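Local coordinates for YrbA (Sinorhizobium meliloti, PDB 5NFL), which is a BolA-like protein, probably acting with a monothiol glutaredoxin in iron regulation or iron-sulfur cluster handling, and here carries a bound cobalt ion, at residues Y31-V36 with H65-Q70. Numbering follows the deposited sequence.
Sequences YAAEVV and HALALQ. With CO (cobalt (II) ion), chain B.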
ATOM      1  N   TYR A  31       0.934  -1.058  10.241  1.00  7.66           N
ATOM      2  CA  TYR A  31       0.197  -1.919   9.316  1.00  8.49           C
ATOM      3  C   TYR A  31       1.123  -2.643   8.346  1.00  7.53           C
ATOM      4  O   TYR A  31       2.276  -2.243   8.116  1.00  7.12           O
ATOM      5  CB  TYR A  31      -0.812  -1.101   8.512  1.00  9.96           C
ATOM      6  CG  TYR A  31      -1.882  -0.403   9.326  1.00 10.33           C
ATOM      7  CD1 TYR A  31      -1.631   0.818   9.942  1.00 11.91           C
ATOM      8  CD2 TYR A  31      -3.153  -0.957   9.464  1.00 11.22           C
ATOM      9  CE1 TYR A  31      -2.609   1.465  10.671  1.00 11.75           C
ATOM     10  CE2 TYR A  31      -4.152  -0.305  10.196  1.00 11.76           C
ATOM     11  CZ  TYR A  31      -3.865   0.897  10.792  1.00 12.66           C
ATOM     12  OH  TYR A  31      -4.823   1.538  11.529  1.00 13.45           O
ATOM     13  N   ALA A  32       0.620  -3.735   7.793  1.00  7.64           N
ATOM     14  CA  ALA A  32       1.251  -4.356   6.660  1.00  8.85           C
ATOM     15  C   ALA A  32       0.246  -4.430   5.521  1.00 12.03           C
ATOM     16  O   ALA A  32      -0.946  -4.688   5.741  1.00 13.22           O
ATOM     17  CB  ALA A  32       1.751  -5.699   7.027  1.00  9.63           C
ATOM     18  N   ALA A  33       0.717  -4.197   4.298  1.00 11.59           N
ATOM     19  CA  ALA A  33      -0.165  -4.200   3.138  1.00 10.34           C
ATOM     20  C   ALA A  33       0.425  -5.040   2.015  1.00 11.16           C
ATOM     21  O   ALA A  33       1.614  -4.902   1.700  1.00 10.16           O
ATOM     22  CB  ALA A  33      -0.394  -2.804   2.672  1.00  9.70           C
ATOM     23  N   GLU A  34      -0.401  -5.912   1.439  1.00 11.64           N
ATOM     24  CA  GLU A  34      -0.101  -6.522   0.151  1.00 11.44           C
ATOM     25  C   GLU A  34      -0.899  -5.799  -0.944  1.00  9.97           C
ATOM     26  O   GLU A  34      -2.121  -5.625  -0.821  1.00  8.59           O
ATOM     27  CB  GLU A  34      -0.413  -8.018   0.146  1.00 17.00           C
ATOM     28  CG  GLU A  34      -0.127  -8.616  -1.207  1.00 23.41           C
ATOM     29  CD  GLU A  34      -0.318 -10.102  -1.275  1.00 29.66           C
ATOM     30  OE1 GLU A  34      -0.836 -10.683  -0.287  1.00 32.13           O
ATOM     31  OE2 GLU A  34       0.077 -10.676  -2.319  1.00 30.87           O
ATOM     32  N   VAL A  35      -0.210  -5.339  -1.995  1.00  9.33           N
ATOM     33  CA  VAL A  35      -0.862  -4.627  -3.106  1.00  9.56           C
ATOM     34  C   VAL A  35      -0.470  -5.304  -4.399  1.00  8.82           C
ATOM     35  O   VAL A  35       0.718  -5.447  -4.680  1.00  8.45           O
ATOM     36  CB  VAL A  35      -0.451  -3.139  -3.186  1.00  9.59           C
ATOM     37  CG1 VAL A  35      -1.255  -2.426  -4.266  1.00  9.01           C
ATOM     38  CG2 VAL A  35      -0.626  -2.455  -1.824  1.00  9.76           C
ATOM     39  N   VAL A  36      -1.460  -5.736  -5.164  1.00  8.44           N
ATOM     40  CA  VAL A  36      -1.221  -6.385  -6.433  1.00  9.21           C
ATOM     41  C   VAL A  36      -1.834  -5.505  -7.517  1.00  8.05           C
ATOM     42  O   VAL A  36      -3.019  -5.147  -7.459  1.00  7.65           O
ATOM     43  CB  VAL A  36      -1.816  -7.801  -6.455  1.00 10.12           C
ATOM     44  CG1 VAL A  36      -1.539  -8.514  -7.776  1.00  9.85           C
ATOM     45  CG2 VAL A  36      -1.267  -8.600  -5.287  1.00 11.28           C
ATOM     46  N   HIS A  65       7.997   3.304   7.986  1.00  8.62           N
ATOM     47  CA  HIS A  65       8.012   2.177   8.925  1.00  9.72           C
ATOM     48  C   HIS A  65       6.607   1.688   9.289  1.00  9.52           C
ATOM     49  O   HIS A  65       6.434   0.530   9.666  1.00  9.80           O
ATOM     50  CB  HIS A  65       8.773   2.581  10.193  1.00 10.42           C
ATOM     51  CG  HIS A  65       7.988   3.450  11.136  1.00  9.02           C
ATOM     52  ND1 HIS A  65       8.124   4.825  11.179  1.00  9.24           N
ATOM     53  CD2 HIS A  65       7.083   3.133  12.100  1.00  9.10           C
ATOM     54  CE1 HIS A  65       7.309   5.318  12.103  1.00  9.01           C
ATOM     55  NE2 HIS A  65       6.680   4.312  12.686  1.00  8.59           N
ATOM     56  N   ALA A  66       5.604   2.562   9.186  1.00  8.40           N
ATOM     57  CA  ALA A  66       4.249   2.231   9.644  1.00  8.80           C
ATOM     58  C   ALA A  66       3.413   1.431   8.641  1.00  8.80           C
ATOM     59  O   ALA A  66       2.366   0.891   9.007  1.00  8.82           O
ATOM     60  CB  ALA A  66       3.493   3.514  10.025  1.00  9.09           C
ATOM     61  N   LEU A  67       3.839   1.387   7.381  1.00  7.38           N
ATOM     62  CA  LEU A  67       3.144   0.601   6.344  1.00  7.42           C
ATOM     63  C   LEU A  67       4.143  -0.317   5.670  1.00  7.98           C
ATOM     64  O   LEU A  67       4.812   0.091   4.713  1.00  7.67           O
ATOM     65  CB  LEU A  67       2.494   1.522   5.293  1.00  8.92           C
ATOM     66  CG  LEU A  67       1.600   0.847   4.256  1.00  9.33           C
ATOM     67  CD1 LEU A  67       0.460   0.144   4.932  1.00  9.10           C
ATOM     68  CD2 LEU A  67       1.041   1.857   3.268  1.00  9.74           C
ATOM     69  N   ALA A  68       4.274  -1.541   6.183  1.00  7.46           N
ATOM     70  CA  ALA A  68       5.213  -2.522   5.621  1.00  7.87           C
ATOM     71  C   ALA A  68       4.616  -3.086   4.347  1.00  9.23           C
ATOM     72  O   ALA A  68       3.464  -3.532   4.372  1.00 11.38           O
ATOM     73  CB  ALA A  68       5.483  -3.628   6.620  1.00  7.56           C
ATOM     74  N   LEU A  69       5.373  -3.095   3.246  1.00  6.70           N
ATOM     75  CA  LEU A  69       4.798  -3.377   1.935  1.00  7.30           C
ATOM     76  C   LEU A  69       5.253  -4.668   1.283  1.00  7.89           C
ATOM     77  O   LEU A  69       6.414  -5.024   1.356  1.00  7.49           O
ATOM     78  CB  LEU A  69       5.123  -2.224   0.986  1.00  9.14           C
ATOM     79  CG  LEU A  69       4.477  -0.891   1.343  1.00 10.74           C
ATOM     80  CD1 LEU A  69       5.004   0.216   0.412  1.00 10.48           C
ATOM     81  CD2 LEU A  69       2.953  -1.013   1.219  1.00 12.94           C
ATOM     82  N   GLN A  70       4.311  -5.335   0.618  1.00  7.87           N
ATOM     83  CA  GLN A  70       4.600  -6.419  -0.302  1.00  9.64           C
ATOM     84  C   GLN A  70       3.837  -6.137  -1.597  1.00  9.05           C
ATOM     85  O   GLN A  70       2.605  -6.014  -1.582  1.00  9.26           O
ATOM     86  CB  GLN A  70       4.200  -7.766   0.274  1.00 14.13           C
ATOM     87  CG  GLN A  70       4.291  -8.904  -0.735  1.00 21.71           C
ATOM     88  CD  GLN A  70       4.006 -10.261  -0.106  1.00 27.85           C
ATOM     89  OE1 GLN A  70       4.557 -10.609   0.931  1.00 29.00           O
ATOM     90  NE2 GLN A  70       3.125 -11.025  -0.730  1.00 31.55           N
TER
HETATM   91 CO    CO B 101       5.348   4.322  14.395  1.00 10.15          CO
HETATM   92  O   HOH W   1       4.562  -1.647   9.936  1.00 12.68           O
HETATM   93  O   HOH W   2       2.096  -9.234  -3.489  1.00 18.64           O
HETATM   94  O   HOH W   3       5.558   6.741  14.772  1.00 17.26           O
HETATM   95  O   HOH W   4       4.274   4.541  16.489  1.00 17.97           O
HETATM   96  O   HOH W   5       3.552   5.185  13.332  1.00 11.72           O
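Strand 31-36 and the strand that begins at Leu67 run parallel, their short axes 22° apart, and four backbone hydrogen bonds join them, while a fifth ties strand 31-36 to a helix end. In that fifth bond Tyr31 N donates to Ala66 O, the last carbonyl of helix 63-66, at 2.7 Å, so pairing starts where the chain leaves the helix. Tyr31 O then accepts from Ala68 N, Ala33 N gives to Ala68 O, Ala33 O takes Gln70 N, and Val35 N reaches Gln70 O at 2.9 Å. A water bridges Tyr31 O and His65 O, giving the Tyr31 carbonyl a second donor.

Apolar contacts lie on the face of Tyr31, Ala33, Leu67 and Leu69, the side turned to helix 45-56, which suits leucines. Leu67 has CG anti to its backbone N (chi1 -173°), which brings CD1 back across the strands to 3.8 Å from Ala33 CB and 4.0 Å from Tyr31 CB. The short methyl of Ala33 suits its place between two leucines, for Leu69 CD2 reaches it as well. On the reverse face Ala32 CB and Ala68 CB meet at 4.3 Å, adding little bulk.

Glu34 and Gln70 continue this second face, which is at least partly exposed, so charged and amide ends can meet water. Both extended, they run side by side, carboxylate and amide planes 60° apart, with Glu34 OE2 3.5 Å from Gln70 NE2. A water donates to Glu34 OE2 at 2.7 Å and accepts a weak bond from Gln70 NE2. With an alanine at Glu34 the water is likely to lose its firm acceptor, and the Gln70 amide to turn more freely.

His65, with His30, binds the cobalt ion just before the strand. Strand 31-36 is central in the sheet, its other edge paired antiparallel with strand 18-23, while Leu69 packs on His49, Val52 and Tyr53 of helix 45-56.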